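N5-carboxyaminoimidazole ribonucleotide synthetase (Bacillus anthracis, PDB 3QFF) probably uses ATP and bicarbonate to carboxylate aminoimidazole ribonucleotide to its N5-carboxy form in purine biosynthesis, and binds ADP in an ATP-grasp fold. Local coordinates at residues K195-I200 with V211-N217; L224-P230 with P315-N320. All coordinates share one frame; numbering follows the deposited sequence.

Both contacts belong to one eight-stranded antiparallel sheet and follow each other along the chain without nesting or crossing. Contact 1 comes first and closes the hairpin of strands 195-203 and 209-220, with ten residues between its segments, inside the ATP-grasp region that holds ADP. The chain then turns back at once into strand 223-229. Contact 2 opens there and closes a far longer excursion of 84 residues, when strand 316-322 from the C-terminal family region pairs with 224-230. Strands 209-220 and 223-229 are neighbours, so the two contacts, centred about 10 Å apart, join directly: N217 OD1 and S227 OG lie 2.9 Å apart in a probable hydrogen bond.

Contact 1 (K195-I200 with V211-N217); sequences KEVSVI and VFPVAEN. With ADP (adenosine-5'-diphosphate), chain C.
S198 and A215 form a hydrogen-bonded pair of an antiparallel beta hairpin in the ATP-grasp domain, the chain of 195-200 running at 136° to strand 215-217. Two backbone bonds define the pair, S198 N to A215 O (2.8 Å) and A215 N to S198 O (2.9 Å). F212 N to I200 O adds a further backbone bond, and between the two a water bridges I200 N and P213 O.

Among the polar side chains, N217 turns its amide so that ND2 reaches S198 OG at 2.9 Å, with the hydroxyl lying in the amide plane. S282 bonds the same hydroxyl, and N217 OD1 goes to S227 OG, which fixes the rotation of the amide from both ends. At the flank, K195 NZ meets E216 OE2 at 2.8 Å from above the carboxylate plane. E216 gets there with CG anti to its own N (chi1 159°), and R232 makes a second salt bridge to that oxygen.

The apolar contacts are separate: V197 CB rests on V214 CG1 and V199 CG2 on V214 CG2, where helix 235-251 touches V199 and V214, and I200 CB lies against F212 CD1 (3.7 Å).

The ligand is reached by E196, whose extended chain leaves the strand toward the ADP ribose and accepts a hydrogen bond from O3' at OE2, 2.8 Å away.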
loop_
_atom_site.group_PDB
_atom_site.type_symbol
_atom_site.label_atom_id
_atom_site.label_comp_id
_atom_site.label_asym_id
_atom_site.label_seq_id
_atom_site.Cartn_x
_atom_site.Cartn_y
_atom_site.Cartn_z
ATOM N N LYS A 195 -28.450 7.229 -11.105
ATOM C CA LYS A 195 -27.091 6.730 -10.842
ATOM C C LYS A 195 -27.106 5.441 -10.015
ATOM O O LYS A 195 -27.972 5.261 -9.152
ATOM C CB LYS A 195 -26.299 7.766 -10.027
ATOM C CG LYS A 195 -26.267 9.181 -10.591
ATOM C CD LYS A 195 -24.932 9.467 -11.179
ATOM C CE LYS A 195 -24.880 10.817 -11.880
ATOM N NZ LYS A 195 -23.975 10.700 -13.060
ATOM N N GLU A 196 -26.142 4.559 -10.274
ATOM C CA GLU A 196 -25.810 3.476 -9.338
ATOM C C GLU A 196 -24.695 3.913 -8.396
ATOM O O GLU A 196 -23.649 4.409 -8.839
ATOM C CB GLU A 196 -25.400 2.213 -10.069
ATOM C CG GLU A 196 -26.564 1.445 -10.628
ATOM C CD GLU A 196 -26.149 0.111 -11.164
ATOM O OE1 GLU A 196 -25.621 0.062 -12.299
ATOM O OE2 GLU A 196 -26.352 -0.899 -10.453
ATOM N N VAL A 197 -24.928 3.757 -7.094
ATOM C CA VAL A 197 -23.944 4.179 -6.104
ATOM C C VAL A 197 -23.647 3.060 -5.107
ATOM O O VAL A 197 -24.468 2.159 -4.909
ATOM C CB VAL A 197 -24.341 5.517 -5.365
ATOM C CG1 VAL A 197 -24.590 6.655 -6.376
ATOM C CG2 VAL A 197 -25.547 5.330 -4.417
ATOM N N SER A 198 -22.461 3.102 -4.504
ATOM C CA SER A 198 -22.156 2.162 -3.439
ATOM C C SER A 198 -21.379 2.816 -2.307
ATOM O O SER A 198 -20.689 3.811 -2.511
ATOM C CB SER A 198 -21.421 0.931 -3.968
ATOM O OG SER A 198 -20.089 1.251 -4.314
ATOM N N VAL A 199 -21.510 2.243 -1.114
ATOM C CA VAL A 199 -20.832 2.706 0.092
ATOM C C VAL A 199 -20.222 1.470 0.766
ATOM O O VAL A 199 -20.898 0.434 0.918
ATOM C CB VAL A 199 -21.823 3.383 1.087
ATOM C CG1 VAL A 199 -21.159 3.639 2.446
ATOM C CG2 VAL A 199 -22.367 4.696 0.523
ATOM N N ILE A 200 -18.941 1.576 1.127
ATOM C CA ILE A 200 -18.254 0.530 1.871
ATOM C C ILE A 200 -18.312 0.949 3.336
ATOM O O ILE A 200 -17.900 2.064 3.679
ATOM C CB ILE A 200 -16.757 0.371 1.463
ATOM C CG1 ILE A 200 -16.567 0.203 -0.058
ATOM C CG2 ILE A 200 -16.089 -0.789 2.247
ATOM C CD1 ILE A 200 -17.056 -1.107 -0.627
ATOM N N VAL A 211 -17.193 4.607 7.690
ATOM C CA VAL A 211 -17.848 4.551 6.392
ATOM C C VAL A 211 -16.974 5.282 5.370
ATOM O O VAL A 211 -16.425 6.368 5.645
ATOM C CB VAL A 211 -19.264 5.165 6.434
ATOM C CG1 VAL A 211 -20.053 4.820 5.176
ATOM C CG2 VAL A 211 -20.013 4.658 7.657
ATOM N N PHE A 212 -16.816 4.670 4.211
ATOM C CA PHE A 212 -16.115 5.301 3.103
ATOM C C PHE A 212 -17.049 6.225 2.323
ATOM O O PHE A 212 -18.270 6.132 2.472
ATOM C CB PHE A 212 -15.526 4.240 2.179
ATOM C CG PHE A 212 -14.262 3.652 2.693
ATOM C CD1 PHE A 212 -14.272 2.402 3.329
ATOM C CD2 PHE A 212 -13.065 4.346 2.569
ATOM C CE1 PHE A 212 -13.079 1.839 3.803
ATOM C CE2 PHE A 212 -11.863 3.787 3.042
ATOM C CZ PHE A 212 -11.871 2.535 3.654
ATOM N N PRO A 213 -16.479 7.129 1.508
ATOM C CA PRO A 213 -17.331 8.062 0.747
ATOM C C PRO A 213 -18.166 7.326 -0.297
ATOM O O PRO A 213 -17.768 6.245 -0.760
ATOM C CB PRO A 213 -16.328 9.004 0.046
ATOM C CG PRO A 213 -14.998 8.748 0.680
ATOM C CD PRO A 213 -15.041 7.378 1.309
ATOM N N VAL A 214 -19.293 7.918 -0.681
ATOM C CA VAL A 214 -20.141 7.360 -1.716
ATOM C C VAL A 214 -19.435 7.335 -3.083
ATOM O O VAL A 214 -18.927 8.348 -3.544
ATOM C CB VAL A 214 -21.488 8.123 -1.861
ATOM C CG1 VAL A 214 -22.403 7.384 -2.835
ATOM C CG2 VAL A 214 -22.187 8.320 -0.496
ATOM N N ALA A 215 -19.445 6.172 -3.731
ATOM C CA ALA A 215 -18.888 6.031 -5.073
ATOM C C ALA A 215 -20.023 5.872 -6.075
ATOM O O ALA A 215 -20.981 5.147 -5.817
ATOM C CB ALA A 215 -17.975 4.822 -5.148
ATOM N N GLU A 216 -19.907 6.559 -7.207
ATOM C CA GLU A 216 -20.821 6.361 -8.336
ATOM C C GLU A 216 -20.243 5.269 -9.232
ATOM O O GLU A 216 -19.095 5.375 -9.687
ATOM C CB GLU A 216 -21.019 7.678 -9.100
ATOM C CG GLU A 216 -21.527 7.530 -10.547
ATOM C CD GLU A 216 -21.525 8.863 -11.314
ATOM O OE1 GLU A 216 -21.078 9.884 -10.759
ATOM O OE2 GLU A 216 -21.969 8.885 -12.482
ATOM N N ASN A 217 -21.038 4.228 -9.492
ATOM C CA ASN A 217 -20.569 3.072 -10.245
ATOM C C ASN A 217 -21.180 2.935 -11.625
ATOM O O ASN A 217 -22.406 2.997 -11.774
ATOM C CB ASN A 217 -20.822 1.796 -9.447
ATOM C CG ASN A 217 -20.126 1.821 -8.124
ATOM O OD1 ASN A 217 -18.988 2.272 -8.027
ATOM N ND2 ASN A 217 -20.810 1.367 -7.083
HETATM P PB ADP C . -25.696 -8.864 -10.290
HETATM O O1B ADP C . -25.461 -9.793 -11.458
HETATM O O2B ADP C . -25.801 -9.593 -8.968
HETATM O O3B ADP C . -24.771 -7.670 -10.279
HETATM P PA ADP C . -27.847 -6.917 -9.983
HETATM O O1A ADP C . -26.779 -6.018 -9.395
HETATM O O2A ADP C . -29.074 -7.268 -9.174
HETATM O O3A ADP C . -27.193 -8.289 -10.553
HETATM O "O5'" ADP C . -28.389 -6.217 -11.324
HETATM C "C5'" ADP C . -27.518 -6.044 -12.440
HETATM C "C4'" ADP C . -27.846 -4.732 -13.136
HETATM O "O4'" ADP C . -29.212 -4.750 -13.557
HETATM C "C3'" ADP C . -27.693 -3.539 -12.205
HETATM O "O3'" ADP C . -26.412 -2.921 -12.365
HETATM C "C2'" ADP C . -28.826 -2.611 -12.597
HETATM O "O2'" ADP C . -28.357 -1.644 -13.541
HETATM C "C1'" ADP C . -29.854 -3.502 -13.277
HETATM N N9 ADP C . -31.021 -3.716 -12.377
HETATM C C8 ADP C . -31.167 -4.728 -11.495
HETATM N N7 ADP C . -32.345 -4.636 -10.830
HETATM C C5 ADP C . -32.984 -3.547 -11.287
HETATM C C6 ADP C . -34.277 -2.871 -11.009
HETATM N N6 ADP C . -35.143 -3.359 -10.085
HETATM N N1 ADP C . -34.559 -1.746 -11.713
HETATM C C2 ADP C . -33.712 -1.245 -12.633
HETATM N N3 ADP C . -32.527 -1.807 -12.931
HETATM C C4 ADP C . -32.112 -2.942 -12.308
HETATM O O HOH W 1 -24.365 4.921 -12.403
HETATM O O HOH W 2 -24.378 1.465 -14.222
HETATM O O HOH W 3 -23.329 0.022 -7.428
HETATM O O HOH W 4 -17.359 3.408 -0.545
#

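Contact 2 (L224-P230 with P315-N320)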
loop_
_atom_site.group_PDB
_atom_site.type_symbol
_atom_site.label_atom_id
_atom_site.label_comp_id
_atom_site.label_asym_id
_atom_site.label_seq_id
_atom_site.Cartn_x
_atom_site.Cartn_y
_atom_site.Cartn_z
ATOM N N LEU A 224 -18.581 -4.249 -13.523
ATOM C CA LEU A 224 -18.155 -2.894 -13.181
ATOM C C LEU A 224 -17.110 -2.375 -14.167
ATOM O O LEU A 224 -16.152 -3.072 -14.499
ATOM C CB LEU A 224 -17.638 -2.813 -11.734
ATOM C CG LEU A 224 -17.232 -1.437 -11.191
ATOM C CD1 LEU A 224 -18.413 -0.448 -11.192
ATOM C CD2 LEU A 224 -16.641 -1.568 -9.773
ATOM N N HIS A 225 -17.322 -1.150 -14.630
ATOM C CA HIS A 225 -16.408 -0.487 -15.555
ATOM C C HIS A 225 -15.611 0.574 -14.790
ATOM O O HIS A 225 -14.389 0.474 -14.694
ATOM C CB HIS A 225 -17.188 0.129 -16.734
ATOM C CG HIS A 225 -16.387 1.069 -17.586
ATOM N ND1 HIS A 225 -15.139 0.755 -18.083
ATOM C CD2 HIS A 225 -16.673 2.310 -18.050
ATOM C CE1 HIS A 225 -14.679 1.773 -18.791
ATOM N NE2 HIS A 225 -15.593 2.727 -18.790
ATOM N N GLU A 226 -16.324 1.561 -14.242
ATOM C CA GLU A 226 -15.748 2.685 -13.504
ATOM C C GLU A 226 -16.433 2.936 -12.156
ATOM O O GLU A 226 -17.654 2.770 -12.034
ATOM C CB GLU A 226 -15.829 3.966 -14.331
ATOM C CG GLU A 226 -14.804 4.030 -15.453
ATOM C CD GLU A 226 -14.992 5.221 -16.382
ATOM O OE1 GLU A 226 -16.140 5.720 -16.514
ATOM O OE2 GLU A 226 -13.985 5.649 -16.988
ATOM N N SER A 227 -15.637 3.335 -11.160
ATOM C CA SER A 227 -16.149 3.935 -9.925
ATOM C C SER A 227 -15.626 5.359 -9.808
ATOM O O SER A 227 -14.426 5.620 -9.979
ATOM C CB SER A 227 -15.744 3.149 -8.679
ATOM O OG SER A 227 -16.190 1.823 -8.775
ATOM N N ILE A 228 -16.527 6.272 -9.501
ATOM C CA ILE A 228 -16.200 7.685 -9.492
ATOM C C ILE A 228 -16.450 8.232 -8.102
ATOM O O ILE A 228 -17.542 8.074 -7.567
ATOM C CB ILE A 228 -17.087 8.452 -10.479
ATOM C CG1 ILE A 228 -16.984 7.867 -11.896
ATOM C CG2 ILE A 228 -16.756 9.937 -10.436
ATOM C CD1 ILE A 228 -18.178 8.292 -12.836
ATOM N N VAL A 229 -15.444 8.889 -7.531
ATOM C CA VAL A 229 -15.521 9.372 -6.166
ATOM C C VAL A 229 -14.899 10.771 -6.099
ATOM O O VAL A 229 -13.738 10.946 -6.475
ATOM C CB VAL A 229 -14.778 8.421 -5.195
ATOM C CG1 VAL A 229 -15.209 8.669 -3.754
ATOM C CG2 VAL A 229 -15.011 6.959 -5.582
ATOM N N PRO A 230 -15.651 11.771 -5.600
ATOM C CA PRO A 230 -17.008 11.710 -5.033
ATOM C C PRO A 230 -18.058 11.388 -6.092
ATOM O O PRO A 230 -17.927 11.803 -7.247
ATOM C CB PRO A 230 -17.225 13.128 -4.475
ATOM C CG PRO A 230 -15.838 13.750 -4.416
ATOM C CD PRO A 230 -15.110 13.140 -5.566
ATOM N N PRO A 315 -9.854 13.287 -5.436
ATOM C CA PRO A 315 -10.867 12.668 -6.294
ATOM C C PRO A 315 -10.257 11.600 -7.225
ATOM O O PRO A 315 -9.094 11.714 -7.632
ATOM C CB PRO A 315 -11.441 13.859 -7.082
ATOM C CG PRO A 315 -11.186 15.052 -6.205
ATOM C CD PRO A 315 -9.851 14.759 -5.561
ATOM N N VAL A 316 -11.033 10.568 -7.543
ATOM C CA VAL A 316 -10.506 9.389 -8.212
ATOM C C VAL A 316 -11.531 8.760 -9.150
ATOM O O VAL A 316 -12.745 8.769 -8.884
ATOM C CB VAL A 316 -9.971 8.336 -7.161
ATOM C CG1 VAL A 316 -11.056 7.993 -6.122
ATOM C CG2 VAL A 316 -9.430 7.042 -7.845
ATOM N N VAL A 317 -11.042 8.233 -10.264
ATOM C CA VAL A 317 -11.831 7.323 -11.093
ATOM C C VAL A 317 -11.087 6.014 -11.142
ATOM O O VAL A 317 -9.953 5.948 -11.647
ATOM C CB VAL A 317 -12.049 7.867 -12.546
ATOM C CG1 VAL A 317 -12.722 6.828 -13.435
ATOM C CG2 VAL A 317 -12.887 9.138 -12.496
ATOM N N MET A 318 -11.714 4.970 -10.606
ATOM C CA MET A 318 -11.186 3.635 -10.762
ATOM C C MET A 318 -11.710 3.075 -12.074
ATOM O O MET A 318 -12.911 3.204 -12.363
ATOM C CB MET A 318 -11.617 2.719 -9.616
ATOM C CG MET A 318 -10.950 1.346 -9.733
ATOM S SD MET A 318 -11.993 -0.057 -9.388
ATOM C CE MET A 318 -13.190 -0.005 -10.735
ATOM N N VAL A 319 -10.818 2.501 -12.882
ATOM C CA VAL A 319 -11.246 1.789 -14.087
ATOM C C VAL A 319 -10.815 0.337 -14.027
ATOM O O VAL A 319 -9.652 0.039 -13.757
ATOM C CB VAL A 319 -10.692 2.419 -15.392
ATOM C CG1 VAL A 319 -11.535 1.942 -16.590
ATOM C CG2 VAL A 319 -10.733 3.914 -15.321
ATOM N N ASN A 320 -11.748 -0.577 -14.273
ATOM C CA ASN A 320 -11.412 -1.994 -14.310
ATOM C C ASN A 320 -10.609 -2.395 -15.543
ATOM O O ASN A 320 -10.879 -1.901 -16.639
ATOM C CB ASN A 320 -12.686 -2.864 -14.257
ATOM C CG ASN A 320 -12.983 -3.394 -12.866
ATOM O OD1 ASN A 320 -12.187 -3.254 -11.932
ATOM N ND2 ASN A 320 -14.137 -4.033 -12.727
HETATM O O HOH W 5 -13.491 -1.865 -17.619
#
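H225 O accepts the backbone N-H of N320 at 2.9 Å, the first of five main-chain bonds that make 224-230 and 315-320 an antiparallel ladder at 168°. S227 with M318 and V229 with V316 are hydrogen-bonded pairs, each joined by two N-H to O bonds; E226-V319 and I228-V317 are the non-hydrogen-bonded pairs, with alpha carbons 4.6 and 4.7 Å apart. This pairing carries the sheet from the ATP-grasp region into a strand of the C-terminal family region. A C-H to O contact helps at E226, whose CA lies 3.1 Å from M318 O. On its other edge strand 223-229 carries a classic beta bulge against strand 209-220, H225 and E226 both facing I218.

E226, I228, V317 and V319 lie on one face, where helix 365-374 touches E226 (L369), I228 (I365) and V317 (A368). E226 runs alongside V319, CG to CG1 4.0 Å, and slants across V317, whose CG1 sits 4.0 Å from OE2.

S227, V229, V316 and M318 occupy the other face. V229 CB and V316 CG1 pack side by side at 3.9 Å, that methyl of V316 standing between its own backbone N and carbonyl carbon (chi1 54°). The bent chain of M318 carries CE to both L224 CD2 and S227 OG, the hydroxyl bound by N217.

At the bulged end, the H225 imidazole lies beside V319, CE1 approaching CG1, and the CG of E226 sits over one ring face near the rim. W378 also meets this ring. A water in the ring plane joins H225 ND1, 3.1 Å away, to N320 O.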